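D-alanyl transferase DltD (Enterococcus faecium TX0133A04, PDB 6PFX) probably takes part in lipoteichoic acid D-alanylation at the cell surface, as a DltD-family protein related to SGNH hydrolases. Local coordinates at residues 95-100 with 365-370; 317-322 with 330-335. All coordinates share one frame; numbering follows the deposited sequence.

How the contacts relate
From the N terminus, the chain first reaches residues 95-100, which enter strand 97-101, the middle of the five-stranded parallel sheet. These residues open the span that contact 1 closes 264 residues later, when 365-370 arrive at the end of helix 351-365. Within that span lies contact 2, a short closure of seven intervening residues between helix 308-323 and edge strand 330-332. The two contacts do not touch: their centres are about 18 Å apart and their nearest atoms about 7 Å. Contact 1 ties the sheet's middle to the helix on one face; contact 2 ties its edge to a helix on the other.

Contact 1 (95-100 with 365-370); sequences NKKVVF and LEENHI
K97 and E367 form a salt bridge that is also a hydrogen bond, with K97 NZ 2.8 Å from E367 OE2. The pair joins the start of strand 97-101, the central strand of the parallel sheet in this SGNH-hydrolase-like α/β fold, to the Schellman motif that ends helix 351-365. E367 carries the positive phi (58°) of the motif, in which two bonds lead back into the last helical turn. Extended beyond CG, the E367 side chain carries its carboxylate to the end of K97. The lysine comes from above the carboxylate plane, 53° out of it. On its side of the bridge the chain is straight as far as CE and then bends at the last torsion (chi4 65°), which swings NZ onto the oxygen. Both residues also touch a crystal neighbour, so the lattice may influence this surface pairing.

Nearer the backbone of K97 the contact turns apolar. The aliphatic part of K97 and the L365 side chain run alongside one another with opposite headings, and L365 CD2 lies 3.8 Å from K97 CB and 3.9 Å from K97 CD. The methylenes of K97 thus lie against one branch of the leucine, while NZ continues to the glutamate. F364 of the same helix also packs on K97, and L365 reaches I40 of strand 39-43. V98 points the other way, to L282 of helix 271-284, whereas V99 again faces the helix end. There the two branches of L365 divide the work: CD2 meets the lysine, and CD1 approaches V99 CG2 at 4.4 Å.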
loop_
_atom_site.group_PDB
_atom_site.type_symbol
_atom_site.label_atom_id
_atom_site.label_comp_id
_atom_site.label_asym_id
_atom_site.label_seq_id
_atom_site.Cartn_x
_atom_site.Cartn_y
_atom_site.Cartn_z
ATOM N N ASN A 95 -2.301 -14.645 -10.455
ATOM C CA ASN A 95 -1.051 -14.729 -11.192
ATOM C C ASN A 95 -0.481 -13.375 -11.602
ATOM O O ASN A 95 0.534 -13.338 -12.298
ATOM C CB ASN A 95 -1.175 -15.600 -12.456
ATOM C CG ASN A 95 -1.479 -17.042 -12.144
ATOM O OD1 ASN A 95 -2.358 -17.648 -12.754
ATOM N ND2 ASN A 95 -0.733 -17.610 -11.213
ATOM N N LYS A 96 -1.079 -12.264 -11.197
ATOM C CA LYS A 96 -0.530 -10.979 -11.595
ATOM C C LYS A 96 0.741 -10.626 -10.824
ATOM O O LYS A 96 0.952 -11.025 -9.674
ATOM C CB LYS A 96 -1.571 -9.875 -11.398
ATOM C CG LYS A 96 -2.769 -9.994 -12.342
ATOM C CD LYS A 96 -3.699 -8.796 -12.255
ATOM C CE LYS A 96 -3.128 -7.580 -12.971
ATOM N NZ LYS A 96 -3.270 -7.540 -14.460
ATOM N N LYS A 97 1.594 -9.857 -11.483
ATOM C CA LYS A 97 2.632 -9.129 -10.769
ATOM C C LYS A 97 2.033 -7.951 -10.010
ATOM O O LYS A 97 1.058 -7.328 -10.445
ATOM C CB LYS A 97 3.703 -8.656 -11.749
ATOM C CG LYS A 97 4.547 -9.806 -12.304
ATOM C CD LYS A 97 5.634 -9.264 -13.200
ATOM C CE LYS A 97 6.522 -10.349 -13.739
ATOM N NZ LYS A 97 5.734 -11.240 -14.625
ATOM N N VAL A 98 2.645 -7.659 -8.854
ATOM C CA VAL A 98 2.176 -6.659 -7.899
ATOM C C VAL A 98 3.362 -5.847 -7.396
ATOM O O VAL A 98 4.438 -6.395 -7.138
ATOM C CB VAL A 98 1.487 -7.338 -6.696
ATOM C CG1 VAL A 98 1.011 -6.306 -5.684
ATOM C CG2 VAL A 98 0.337 -8.233 -7.173
ATOM N N VAL A 99 3.163 -4.543 -7.236
ATOM C CA VAL A 99 4.103 -3.676 -6.537
ATOM C C VAL A 99 3.388 -3.177 -5.297
ATOM O O VAL A 99 2.248 -2.709 -5.380
ATOM C CB VAL A 99 4.546 -2.497 -7.418
ATOM C CG1 VAL A 99 5.531 -1.566 -6.699
ATOM C CG2 VAL A 99 5.206 -2.995 -8.660
ATOM N N PHE A 100 4.043 -3.293 -4.150
ATOM C CA PHE A 100 3.435 -2.935 -2.874
ATOM C C PHE A 100 4.423 -2.079 -2.095
ATOM O O PHE A 100 5.510 -2.548 -1.757
ATOM C CB PHE A 100 3.080 -4.204 -2.082
ATOM C CG PHE A 100 2.188 -3.971 -0.879
ATOM C CD1 PHE A 100 2.679 -3.343 0.238
ATOM C CD2 PHE A 100 0.855 -4.393 -0.870
ATOM C CE1 PHE A 100 1.865 -3.140 1.347
ATOM C CE2 PHE A 100 0.038 -4.180 0.237
ATOM C CZ PHE A 100 0.546 -3.558 1.337
ATOM N N LEU A 365 8.841 -5.904 -13.946
ATOM C CA LEU A 365 7.653 -5.855 -14.788
ATOM C C LEU A 365 7.978 -6.088 -16.267
ATOM O O LEU A 365 7.118 -6.572 -17.013
ATOM C CB LEU A 365 6.919 -4.523 -14.577
ATOM C CG LEU A 365 6.391 -4.257 -13.161
ATOM C CD1 LEU A 365 5.537 -2.978 -13.095
ATOM C CD2 LEU A 365 5.571 -5.442 -12.678
ATOM N N GLU A 366 9.190 -5.752 -16.721
ATOM C CA GLU A 366 9.591 -5.999 -18.111
ATOM C C GLU A 366 10.262 -7.356 -18.305
ATOM O O GLU A 366 10.639 -7.693 -19.435
ATOM C CB GLU A 366 10.522 -4.889 -18.621
ATOM C CG GLU A 366 9.857 -3.518 -18.654
ATOM C CD GLU A 366 10.635 -2.488 -19.470
ATOM O OE1 GLU A 366 9.994 -1.607 -20.088
ATOM O OE2 GLU A 366 11.883 -2.568 -19.506
ATOM N N GLU A 367 10.424 -8.128 -17.226
ATOM C CA GLU A 367 10.982 -9.483 -17.273
ATOM C C GLU A 367 12.391 -9.539 -17.873
ATOM O O GLU A 367 12.746 -10.474 -18.588
ATOM C CB GLU A 367 9.995 -10.463 -17.925
ATOM C CG GLU A 367 8.652 -10.488 -17.181
ATOM C CD GLU A 367 7.823 -11.735 -17.453
ATOM O OE1 GLU A 367 8.392 -12.770 -17.860
ATOM O OE2 GLU A 367 6.591 -11.676 -17.253
ATOM N N ASN A 368 13.235 -8.561 -17.533
ATOM C CA ASN A 368 14.648 -8.685 -17.878
ATOM C C ASN A 368 15.234 -9.940 -17.252
ATOM O O ASN A 368 16.047 -10.639 -17.872
ATOM C CB ASN A 368 15.417 -7.454 -17.405
ATOM C CG ASN A 368 15.085 -6.231 -18.206
ATOM O OD1 ASN A 368 14.002 -5.667 -18.075
ATOM N ND2 ASN A 368 16.016 -5.810 -19.049
ATOM N N HIS A 369 14.848 -10.213 -16.009
ATOM C CA HIS A 369 15.153 -11.444 -15.297
ATOM C C HIS A 369 13.855 -11.883 -14.636
ATOM O O HIS A 369 12.962 -11.068 -14.380
ATOM C CB HIS A 369 16.222 -11.233 -14.222
ATOM C CG HIS A 369 17.489 -10.644 -14.751
ATOM N ND1 HIS A 369 18.361 -11.351 -15.549
ATOM C CD2 HIS A 369 18.025 -9.409 -14.606
ATOM C CE1 HIS A 369 19.383 -10.577 -15.872
ATOM N NE2 HIS A 369 19.203 -9.395 -15.312
ATOM N N ILE A 370 13.749 -13.188 -14.380
ATOM C CA ILE A 370 12.553 -13.804 -13.814
ATOM C C ILE A 370 12.995 -14.715 -12.676
ATOM O O ILE A 370 13.915 -15.522 -12.845
ATOM C CB ILE A 370 11.781 -14.617 -14.879
ATOM C CG1 ILE A 370 11.259 -13.707 -15.989
ATOM C CG2 ILE A 370 10.643 -15.416 -14.240
ATOM C CD1 ILE A 370 10.613 -14.479 -17.152
#

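Contact 2 (317-322 with 330-335)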
loop_
_atom_site.group_PDB
_atom_site.type_symbol
_atom_site.label_atom_id
_atom_site.label_comp_id
_atom_site.label_asym_id
_atom_site.label_seq_id
_atom_site.Cartn_x
_atom_site.Cartn_y
_atom_site.Cartn_z
ATOM N N LYS A 317 12.204 -6.725 10.967
ATOM C CA LYS A 317 11.024 -7.485 11.353
ATOM C C LYS A 317 10.133 -7.769 10.147
ATOM O O LYS A 317 9.667 -8.904 9.958
ATOM C CB LYS A 317 10.255 -6.734 12.441
ATOM C CG LYS A 317 9.060 -7.503 12.967
ATOM C CD LYS A 317 8.513 -6.892 14.257
ATOM C CE LYS A 317 7.220 -7.572 14.683
ATOM N NZ LYS A 317 6.784 -7.084 16.043
ATOM N N ILE A 318 9.885 -6.756 9.308
ATOM C CA ILE A 318 9.009 -6.981 8.156
ATOM C C ILE A 318 9.670 -7.896 7.136
ATOM O O ILE A 318 8.992 -8.724 6.512
ATOM C CB ILE A 318 8.495 -5.652 7.568
ATOM C CG1 ILE A 318 7.125 -5.851 6.910
ATOM C CG2 ILE A 318 9.479 -5.052 6.615
ATOM C CD1 ILE A 318 6.035 -6.197 7.895
ATOM N N LYS A 319 10.996 -7.802 6.986
ATOM C CA LYS A 319 11.718 -8.687 6.075
ATOM C C LYS A 319 11.733 -10.123 6.579
ATOM O O LYS A 319 11.638 -11.052 5.771
ATOM C CB LYS A 319 13.111 -8.136 5.778
ATOM C CG LYS A 319 13.044 -6.862 4.935
ATOM C CD LYS A 319 14.373 -6.484 4.293
ATOM C CE LYS A 319 15.525 -6.528 5.258
ATOM N NZ LYS A 319 16.735 -5.927 4.618
ATOM N N PHE A 320 11.797 -10.330 7.897
ATOM C CA PHE A 320 11.637 -11.681 8.425
ATOM C C PHE A 320 10.265 -12.238 8.065
ATOM O O PHE A 320 10.142 -13.383 7.609
ATOM C CB PHE A 320 11.841 -11.672 9.938
ATOM C CG PHE A 320 11.663 -13.013 10.573
ATOM C CD1 PHE A 320 10.421 -13.434 11.014
ATOM C CD2 PHE A 320 12.743 -13.860 10.721
ATOM C CE1 PHE A 320 10.263 -14.685 11.603
ATOM C CE2 PHE A 320 12.592 -15.099 11.303
ATOM C CZ PHE A 320 11.351 -15.518 11.732
ATOM N N GLN A 321 9.216 -11.427 8.222
ATOM C CA GLN A 321 7.870 -11.907 7.914
ATOM C C GLN A 321 7.748 -12.254 6.434
ATOM O O GLN A 321 7.127 -13.261 6.063
ATOM C CB GLN A 321 6.832 -10.846 8.301
ATOM C CG GLN A 321 5.347 -11.285 8.157
ATOM C CD GLN A 321 4.395 -10.292 8.819
ATOM O OE1 GLN A 321 4.843 -9.369 9.513
ATOM N NE2 GLN A 321 3.096 -10.456 8.595
ATOM N N LEU A 322 8.351 -11.430 5.577
ATOM C CA LEU A 322 8.303 -11.647 4.135
ATOM C C LEU A 322 9.146 -12.854 3.743
ATOM O O LEU A 322 8.636 -13.814 3.154
ATOM C CB LEU A 322 8.771 -10.363 3.434
ATOM C CG LEU A 322 7.776 -9.199 3.486
ATOM C CD1 LEU A 322 8.379 -7.896 3.023
ATOM C CD2 LEU A 322 6.549 -9.499 2.630
ATOM N N ILE A 330 12.344 -7.684 -2.596
ATOM C CA ILE A 330 12.156 -6.575 -1.673
ATOM C C ILE A 330 13.190 -5.520 -2.019
ATOM O O ILE A 330 14.390 -5.812 -2.065
ATOM C CB ILE A 330 12.340 -7.007 -0.205
ATOM C CG1 ILE A 330 11.391 -8.143 0.173
ATOM C CG2 ILE A 330 12.128 -5.806 0.736
ATOM C CD1 ILE A 330 11.673 -8.754 1.517
ATOM N N ALA A 331 12.728 -4.306 -2.253
ATOM C CA ALA A 331 13.592 -3.141 -2.413
ATOM C C ALA A 331 13.557 -2.397 -1.086
ATOM O O ALA A 331 12.641 -1.613 -0.827
ATOM C CB ALA A 331 13.091 -2.250 -3.541
ATOM N N ASP A 332 14.559 -2.630 -0.256
ATOM C CA ASP A 332 14.641 -2.027 1.071
ATOM C C ASP A 332 15.511 -0.784 0.958
ATOM O O ASP A 332 16.728 -0.886 0.774
ATOM C CB ASP A 332 15.242 -3.036 2.047
ATOM C CG ASP A 332 15.476 -2.461 3.433
ATOM O OD1 ASP A 332 15.162 -1.280 3.682
ATOM O OD2 ASP A 332 15.979 -3.214 4.290
ATOM N N PHE A 333 14.880 0.390 1.034
ATOM C CA PHE A 333 15.573 1.666 0.910
ATOM C C PHE A 333 15.752 2.389 2.252
ATOM O O PHE A 333 16.069 3.581 2.266
ATOM C CB PHE A 333 14.833 2.573 -0.083
ATOM C CG PHE A 333 14.809 2.071 -1.506
ATOM C CD1 PHE A 333 15.955 1.614 -2.126
ATOM C CD2 PHE A 333 13.633 2.104 -2.229
ATOM C CE1 PHE A 333 15.912 1.173 -3.440
ATOM C CE2 PHE A 333 13.595 1.684 -3.532
ATOM C CZ PHE A 333 14.729 1.217 -4.133
ATOM N N VAL A 334 15.579 1.694 3.377
ATOM C CA VAL A 334 15.720 2.346 4.680
ATOM C C VAL A 334 17.085 3.000 4.803
ATOM O O VAL A 334 17.228 4.058 5.431
ATOM C CB VAL A 334 15.465 1.321 5.799
ATOM C CG1 VAL A 334 15.772 1.878 7.183
ATOM C CG2 VAL A 334 14.015 0.847 5.707
ATOM N N ASN A 335 18.107 2.389 4.212
ATOM C CA ASN A 335 19.453 2.941 4.296
ATOM C C ASN A 335 19.692 4.120 3.349
ATOM O O ASN A 335 20.824 4.622 3.288
ATOM C CB ASN A 335 20.520 1.859 4.079
ATOM C CG ASN A 335 20.649 1.420 2.625
ATOM O OD1 ASN A 335 19.943 1.901 1.730
ATOM N ND2 ASN A 335 21.577 0.497 2.383
#
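K319 reaches D332 because its otherwise extended chain folds at chi3 (-48°), while the aspartate sets CG opposite its own backbone N (chi1 175°), which places OD2 within reach of the lysine. The lysine chain runs roughly perpendicular to the aspartate side chain. K319 NZ lies 2.8 Å from D332 OD2, a salt bridge and hydrogen bond that uses the anti lone pair, on the side away from OD1. The other oxygen is held by the backbone: V334 N donates to D332 OD1 at 3.0 Å with an N-H...O angle of 165°, closing an Asx turn just past the strand. With one partner on each oxygen, the carboxylate has its rotation restrained, and the ammonium group probably stabilises its negative charge.

Alongside the ion pair, I330 CD1 rests against L322 and K319, which lie about one helical turn apart. I330 CD1 is 3.7 Å from L322 CD1 and also close to L322 CB. The more distant K319 CG is 4.1 Å from I330 CD1.

Helix 308-323 and strand 330-332 run nearly antiparallel, and the axes of segments 317-322 and 330-332 approach to 11.1 Å, as in the second half of a β-α-β crossover from the neighbouring parallel strand 288-293. L322 also packs on F275 and L279 of helix 271-284, which shares this face of the sheet, while A331 and F333 turn to helix 351-365 on the opposite face.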